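Local coordinates for protein dermonecrotic toxin (PDB 2EBF) that acts as a secreted dermonecrotic and mitogenic toxin that induces bone resorption and is associated with progressive atrophic rhinitis in pigs, at residues V51-V56 against R81-N86; T651-E656 against F737-L742. All blocks are in the same frame, centred on the assembly; numbering follows the deposited sequence.

Interaction 1 (V51-V56 against R81-N86); sequences VWTPEV and RIHNSN
His83 reaches from the C-terminal end of helix 70-84 to the backbone of Val51, Trp52 and Thr53, just ahead of helix 54-60. Both pieces belong to the helical Membrane Localization Domain of the toxin's C-terminal region. His83 NE2 donates a hydrogen bond of 2.8 Å to Trp52 O. The N-H...O angle is 148°. The donor approaches from above the carbonyl plane, and the oxygen is tilted modestly from the ring plane. Next to it, Val51 O lies at the ring edge, in plane, 3.3 Å from His83 CE1. That imidazole rim is therefore met by two successive backbone carbonyls.

One face of the ring takes the methyl of Thr53. Thr53 CG2 sits 4.0 Å from the centroid of the His83 ring in a CH-pi contact, displaced toward the rim. With CG2 anti to the carbonyl carbon of Thr53, and OG1 between N and C (chi1 57°), the methyl is the branch that meets the ring. Thr53 is also the N-cap of helix 54-60, so the ring packs right at the helix start. Pro54, in the first turn, adds its CD 4.1 Å from His83 CD2.

The next shell is mixed. Val51 packs on Leu79 of helix 70-84 and on Leu121 and Ala128 of helix 115-129. Leu48 touches His83, and Pro54 leans on Gln80. Trp52 turns away from His83 to meet Glu120 and Gln124. The contact thus ties the start of one helix to the end of the next. Beside the imidazole, Val51 CG1 comes to 4.0 Å from His83 NE2.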
loop_
_atom_site.group_PDB
_atom_site.type_symbol
_atom_site.label_atom_id
_atom_site.label_comp_id
_atom_site.label_asym_id
_atom_site.label_seq_id
_atom_site.Cartn_x
_atom_site.Cartn_y
_atom_site.Cartn_z
ATOM N N VAL A 51 -16.531 -25.659 7.479
ATOM C CA VAL A 51 -16.718 -24.769 8.610
ATOM C C VAL A 51 -18.142 -24.963 9.119
ATOM O O VAL A 51 -19.092 -24.852 8.351
ATOM C CB VAL A 51 -16.502 -23.283 8.206
ATOM C CG1 VAL A 51 -16.749 -22.351 9.386
ATOM C CG2 VAL A 51 -15.113 -23.061 7.639
ATOM N N TRP A 52 -18.273 -25.259 10.412
ATOM C CA TRP A 52 -19.564 -25.471 11.048
ATOM C C TRP A 52 -20.474 -24.274 10.853
ATOM O O TRP A 52 -20.016 -23.124 10.851
ATOM C CB TRP A 52 -19.405 -25.669 12.554
ATOM C CG TRP A 52 -18.836 -26.978 13.012
ATOM C CD1 TRP A 52 -18.790 -28.168 12.325
ATOM C CD2 TRP A 52 -18.271 -27.235 14.299
ATOM N NE1 TRP A 52 -18.207 -29.144 13.115
ATOM C CE2 TRP A 52 -17.883 -28.594 14.328
ATOM C CE3 TRP A 52 -18.053 -26.440 15.438
ATOM C CZ2 TRP A 52 -17.286 -29.177 15.447
ATOM C CZ3 TRP A 52 -17.454 -27.018 16.546
ATOM C CH2 TRP A 52 -17.076 -28.377 16.540
ATOM N N THR A 53 -21.762 -24.557 10.683
ATOM C CA THR A 53 -22.798 -23.525 10.700
ATOM C C THR A 53 -23.166 -23.225 12.157
ATOM O O THR A 53 -22.816 -24.006 13.037
ATOM C CB THR A 53 -24.056 -24.009 9.973
ATOM O OG1 THR A 53 -24.523 -25.222 10.589
ATOM C CG2 THR A 53 -23.751 -24.251 8.489
ATOM N N PRO A 54 -23.860 -22.094 12.421
ATOM C CA PRO A 54 -24.274 -21.751 13.791
ATOM C C PRO A 54 -25.096 -22.829 14.511
ATOM O O PRO A 54 -24.892 -23.043 15.707
ATOM C CB PRO A 54 -25.117 -20.474 13.597
ATOM C CG PRO A 54 -24.586 -19.867 12.367
ATOM C CD PRO A 54 -24.254 -21.043 11.467
ATOM N N GLU A 55 -26.009 -23.501 13.803
ATOM C CA GLU A 55 -26.807 -24.578 14.424
ATOM C C GLU A 55 -25.925 -25.716 14.910
ATOM O O GLU A 55 -26.146 -26.272 15.982
ATOM C CB GLU A 55 -27.867 -25.139 13.469
ATOM C CG GLU A 55 -29.021 -24.195 13.141
ATOM C CD GLU A 55 -29.850 -23.759 14.345
ATOM O OE1 GLU A 55 -29.950 -24.493 15.356
ATOM O OE2 GLU A 55 -30.428 -22.659 14.265
ATOM N N VAL A 56 -24.919 -26.056 14.121
ATOM C CA VAL A 56 -24.001 -27.109 14.507
ATOM C C VAL A 56 -23.182 -26.673 15.741
ATOM O O VAL A 56 -23.042 -27.432 16.709
ATOM C CB VAL A 56 -23.105 -27.520 13.318
ATOM C CG1 VAL A 56 -21.898 -28.280 13.795
ATOM C CG2 VAL A 56 -23.898 -28.361 12.326
ATOM N N ARG A 81 -22.915 -14.492 9.887
ATOM C CA ARG A 81 -22.504 -13.521 8.867
ATOM C C ARG A 81 -21.537 -14.131 7.858
ATOM O O ARG A 81 -21.616 -13.828 6.669
ATOM C CB ARG A 81 -21.878 -12.267 9.495
ATOM C CG ARG A 81 -22.880 -11.293 10.112
ATOM C CD ARG A 81 -22.239 -9.912 10.372
ATOM N NE ARG A 81 -21.936 -9.198 9.124
ATOM C CZ ARG A 81 -21.078 -8.180 8.999
ATOM N NH1 ARG A 81 -20.398 -7.710 10.046
ATOM N NH2 ARG A 81 -20.891 -7.630 7.805
ATOM N N ILE A 82 -20.619 -14.979 8.331
ATOM C CA ILE A 82 -19.658 -15.657 7.455
ATOM C C ILE A 82 -20.386 -16.524 6.434
ATOM O O ILE A 82 -20.124 -16.433 5.228
ATOM C CB ILE A 82 -18.646 -16.493 8.280
ATOM C CG1 ILE A 82 -17.664 -15.553 8.981
ATOM C CG2 ILE A 82 -17.874 -17.501 7.402
ATOM C CD1 ILE A 82 -17.087 -16.122 10.229
ATOM N N HIS A 83 -21.321 -17.334 6.922
ATOM C CA HIS A 83 -22.096 -18.235 6.067
ATOM C C HIS A 83 -23.046 -17.505 5.111
ATOM O O HIS A 83 -23.390 -18.041 4.055
ATOM C CB HIS A 83 -22.836 -19.281 6.912
ATOM C CG HIS A 83 -21.941 -20.372 7.425
ATOM N ND1 HIS A 83 -21.574 -21.459 6.655
ATOM C CD2 HIS A 83 -21.326 -20.538 8.623
ATOM C CE1 HIS A 83 -20.776 -22.244 7.357
ATOM N NE2 HIS A 83 -20.616 -21.713 8.557
ATOM N N ASN A 84 -23.456 -16.293 5.483
ATOM C CA ASN A 84 -24.305 -15.458 4.630
ATOM C C ASN A 84 -23.533 -14.581 3.647
ATOM O O ASN A 84 -24.132 -13.960 2.775
ATOM C CB ASN A 84 -25.229 -14.574 5.476
ATOM C CG ASN A 84 -26.267 -15.368 6.245
ATOM O OD1 ASN A 84 -26.499 -16.556 5.981
ATOM N ND2 ASN A 84 -26.905 -14.711 7.209
ATOM N N SER A 85 -22.210 -14.536 3.788
ATOM C CA SER A 85 -21.369 -13.626 3.005
ATOM C C SER A 85 -21.101 -14.120 1.579
ATOM O O SER A 85 -20.501 -15.182 1.377
ATOM C CB SER A 85 -20.047 -13.369 3.735
ATOM O OG SER A 85 -19.233 -12.470 3.010
ATOM N N ASN A 86 -21.523 -13.328 0.599
ATOM C CA ASN A 86 -21.334 -13.669 -0.810
ATOM C C ASN A 86 -20.056 -13.063 -1.387
ATOM O O ASN A 86 -19.512 -13.566 -2.378
ATOM C CB ASN A 86 -22.543 -13.216 -1.642
ATOM C CG ASN A 86 -23.862 -13.823 -1.168
ATOM O OD1 ASN A 86 -23.959 -15.026 -0.911
ATOM N ND2 ASN A 86 -24.898 -12.989 -1.082
#

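Interaction 2 (T651-E656 against F737-L742); sequences TWWRRE and FTKPRL
Thr738 OG1 is held by two hydrogen bonds, one across the contact from Trp653 NE1 and one to Pro735 O in its own loop. Trp653 lies on strand 643-656, in the antiparallel sheet of the C3 domain. Thr738 ends a 3-10 segment in the tail that follows helix 726-730. The indole bond is 3.1 Å from Trp653 NE1 to Thr738 OG1 and nearly straight, at 174°. The oxygen lies in the indole plane. Its bond to Pro735 O uses the hydroxyl proton, which leaves the oxygen to accept from the indole.

The tail then climbs over one face of the indole. Lys739 CA stands 3.7 Å from the centroid of the Trp653 five-membered ring, and Pro740 CD makes a second CH-pi contact at 4.0 Å from the same centroid. Lys739 CB lies 3.6 Å from Trp653 CZ2. With CG anti to the backbone N (chi1 -178°), the lysine chain runs on, extended, across the six-membered ring. Its NZ makes a weak hydrogen bond to Phe661 O on strand 660-673.

Nearby, Thr738 O accepts a bond from Asn716 ND2, and Pro740 touches Phe661. The indole thus joins tail to sheet by both edge and face. Farther along the lysine, CD rests 3.8 Å from Trp653 CZ3.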
loop_
_atom_site.group_PDB
_atom_site.type_symbol
_atom_site.label_atom_id
_atom_site.label_comp_id
_atom_site.label_asym_id
_atom_site.label_seq_id
_atom_site.Cartn_x
_atom_site.Cartn_y
_atom_site.Cartn_z
ATOM N N THR A 651 -1.489 -24.060 -21.485
ATOM C CA THR A 651 -1.853 -25.335 -20.872
ATOM C C THR A 651 -2.957 -25.099 -19.842
ATOM O O THR A 651 -3.044 -24.024 -19.265
ATOM C CB THR A 651 -0.627 -26.035 -20.242
ATOM O OG1 THR A 651 -1.008 -27.318 -19.732
ATOM C CG2 THR A 651 -0.001 -25.186 -19.122
ATOM N N TRP A 652 -3.797 -26.103 -19.616
ATOM C CA TRP A 652 -4.978 -25.917 -18.778
ATOM C C TRP A 652 -5.439 -27.256 -18.223
ATOM O O TRP A 652 -4.877 -28.302 -18.556
ATOM C CB TRP A 652 -6.116 -25.221 -19.561
ATOM C CG TRP A 652 -6.667 -26.024 -20.718
ATOM C CD1 TRP A 652 -7.689 -26.939 -20.675
ATOM C CD2 TRP A 652 -6.228 -25.977 -22.081
ATOM N NE1 TRP A 652 -7.899 -27.476 -21.926
ATOM C CE2 TRP A 652 -7.020 -26.900 -22.809
ATOM C CE3 TRP A 652 -5.225 -25.261 -22.759
ATOM C CZ2 TRP A 652 -6.845 -27.122 -24.180
ATOM C CZ3 TRP A 652 -5.056 -25.475 -24.130
ATOM C CH2 TRP A 652 -5.869 -26.399 -24.824
ATOM N N TRP A 653 -6.452 -27.206 -17.368
ATOM C CA TRP A 653 -7.007 -28.421 -16.780
ATOM C C TRP A 653 -8.321 -28.760 -17.441
ATOM O O TRP A 653 -9.082 -27.867 -17.858
ATOM C CB TRP A 653 -7.224 -28.269 -15.264
ATOM C CG TRP A 653 -6.011 -27.826 -14.517
ATOM C CD1 TRP A 653 -5.814 -26.599 -13.959
ATOM C CD2 TRP A 653 -4.809 -28.582 -14.269
ATOM N NE1 TRP A 653 -4.579 -26.537 -13.372
ATOM C CE2 TRP A 653 -3.936 -27.738 -13.544
ATOM C CE3 TRP A 653 -4.393 -29.892 -14.575
ATOM C CZ2 TRP A 653 -2.671 -28.154 -13.104
ATOM C CZ3 TRP A 653 -3.117 -30.308 -14.141
ATOM C CH2 TRP A 653 -2.268 -29.430 -13.429
ATOM N N ARG A 654 -8.592 -30.056 -17.533
ATOM C CA ARG A 654 -9.839 -30.525 -18.122
ATOM C C ARG A 654 -10.450 -31.613 -17.238
ATOM O O ARG A 654 -9.751 -32.542 -16.817
ATOM C CB ARG A 654 -9.597 -31.073 -19.530
ATOM C CG ARG A 654 -10.879 -31.403 -20.303
ATOM C CD ARG A 654 -10.773 -32.780 -20.921
ATOM N NE ARG A 654 -10.305 -32.737 -22.287
ATOM C CZ ARG A 654 -9.788 -33.769 -22.954
ATOM N NH1 ARG A 654 -9.634 -34.960 -22.380
ATOM N NH2 ARG A 654 -9.407 -33.597 -24.207
ATOM N N ARG A 655 -11.745 -31.484 -16.950
ATOM C CA ARG A 655 -12.450 -32.498 -16.157
ATOM C C ARG A 655 -12.397 -33.838 -16.875
ATOM O O ARG A 655 -12.649 -33.909 -18.085
ATOM C CB ARG A 655 -13.902 -32.065 -15.891
ATOM C CG ARG A 655 -14.826 -33.129 -15.265
ATOM C CD ARG A 655 -14.301 -33.619 -13.917
ATOM N NE ARG A 655 -15.354 -34.053 -12.993
ATOM C CZ ARG A 655 -15.969 -35.238 -13.016
ATOM N NH1 ARG A 655 -15.689 -36.144 -13.948
ATOM N NH2 ARG A 655 -16.895 -35.508 -12.102
ATOM N N GLU A 656 -12.018 -34.882 -16.140
ATOM C CA GLU A 656 -12.026 -36.258 -16.648
ATOM C C GLU A 656 -12.963 -37.112 -15.804
ATOM O O GLU A 656 -13.306 -36.736 -14.691
ATOM C CB GLU A 656 -10.616 -36.876 -16.634
ATOM C CG GLU A 656 -9.587 -36.194 -17.548
ATOM C CD GLU A 656 -9.920 -36.249 -19.045
ATOM O OE1 GLU A 656 -9.371 -35.401 -19.783
ATOM O OE2 GLU A 656 -10.717 -37.116 -19.490
ATOM N N PHE A 737 -0.667 -25.653 -7.846
ATOM C CA PHE A 737 -1.641 -25.098 -6.894
ATOM C C PHE A 737 -2.973 -24.741 -7.566
ATOM O O PHE A 737 -3.990 -24.577 -6.878
ATOM C CB PHE A 737 -1.066 -23.897 -6.114
ATOM C CG PHE A 737 -1.215 -22.568 -6.825
ATOM C CD1 PHE A 737 -2.309 -21.734 -6.569
ATOM C CD2 PHE A 737 -0.255 -22.154 -7.742
ATOM C CE1 PHE A 737 -2.436 -20.504 -7.230
ATOM C CE2 PHE A 737 -0.359 -20.937 -8.401
ATOM C CZ PHE A 737 -1.449 -20.103 -8.148
ATOM N N THR A 738 -2.975 -24.659 -8.903
ATOM C CA THR A 738 -4.199 -24.363 -9.659
ATOM C C THR A 738 -4.980 -25.600 -10.118
ATOM O O THR A 738 -6.090 -25.463 -10.635
ATOM C CB THR A 738 -3.947 -23.461 -10.899
ATOM O OG1 THR A 738 -3.227 -24.198 -11.895
ATOM C CG2 THR A 738 -3.163 -22.183 -10.518
ATOM N N LYS A 739 -4.417 -26.800 -9.964
ATOM C CA LYS A 739 -5.209 -28.001 -10.246
ATOM C C LYS A 739 -6.440 -27.993 -9.319
ATOM O O LYS A 739 -6.297 -27.878 -8.102
ATOM C CB LYS A 739 -4.383 -29.294 -10.117
ATOM C CG LYS A 739 -5.189 -30.550 -10.463
ATOM C CD LYS A 739 -4.314 -31.725 -10.852
ATOM C CE LYS A 739 -5.157 -32.983 -11.020
ATOM N NZ LYS A 739 -4.325 -34.192 -11.304
ATOM N N PRO A 740 -7.648 -28.034 -9.901
ATOM C CA PRO A 740 -8.862 -27.849 -9.100
ATOM C C PRO A 740 -8.986 -28.802 -7.921
ATOM O O PRO A 740 -8.769 -30.002 -8.063
ATOM C CB PRO A 740 -9.986 -28.064 -10.121
ATOM C CG PRO A 740 -9.377 -27.596 -11.412
ATOM C CD PRO A 740 -7.975 -28.164 -11.338
ATOM N N ARG A 741 -9.330 -28.245 -6.766
ATOM C CA ARG A 741 -9.411 -28.998 -5.527
ATOM C C ARG A 741 -10.771 -28.844 -4.887
ATOM O O ARG A 741 -11.383 -27.779 -4.964
ATOM C CB ARG A 741 -8.397 -28.462 -4.521
ATOM C CG ARG A 741 -6.994 -28.926 -4.707
ATOM C CD ARG A 741 -6.119 -28.262 -3.652
ATOM N NE ARG A 741 -5.628 -26.957 -4.089
ATOM C CZ ARG A 741 -4.727 -26.237 -3.429
ATOM N NH1 ARG A 741 -4.235 -26.671 -2.264
ATOM N NH2 ARG A 741 -4.327 -25.076 -3.934
ATOM N N LEU A 742 -11.212 -29.906 -4.214
ATOM C CA LEU A 742 -12.343 -29.822 -3.296
ATOM C C LEU A 742 -11.908 -29.037 -2.058
ATOM O O LEU A 742 -10.706 -28.973 -1.726
ATOM C CB LEU A 742 -12.837 -31.214 -2.897
ATOM C CG LEU A 742 -13.551 -32.046 -3.967
ATOM C CD1 LEU A 742 -13.504 -33.528 -3.606
ATOM C CD2 LEU A 742 -14.991 -31.574 -4.161
#

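How the interactions relate
Interaction 1 belongs to the Membrane Localization Domain and interaction 2 to the C3 domain. Their centres are 27 Å apart, and their nearest atoms are about 11 Å apart, so they do not touch. The C-terminal tail connects them. Past its packing on Trp653 in interaction 2, it runs on to the last residue, Leu746, which packs on Trp52 of interaction 1. On the way, Arg741 forms a salt bridge with Glu133, and Arg741 O accepts a hydrogen bond from Arg45 NH2. Neither contact includes residues of the bound-ligand pockets. A thiol protease-like catalytic triad is reported for this C-terminal region. The phosphonate pocket, Gly624 to Ser628, precedes strand 643-656 and contains Cys626, disulfide-bonded to Cys620.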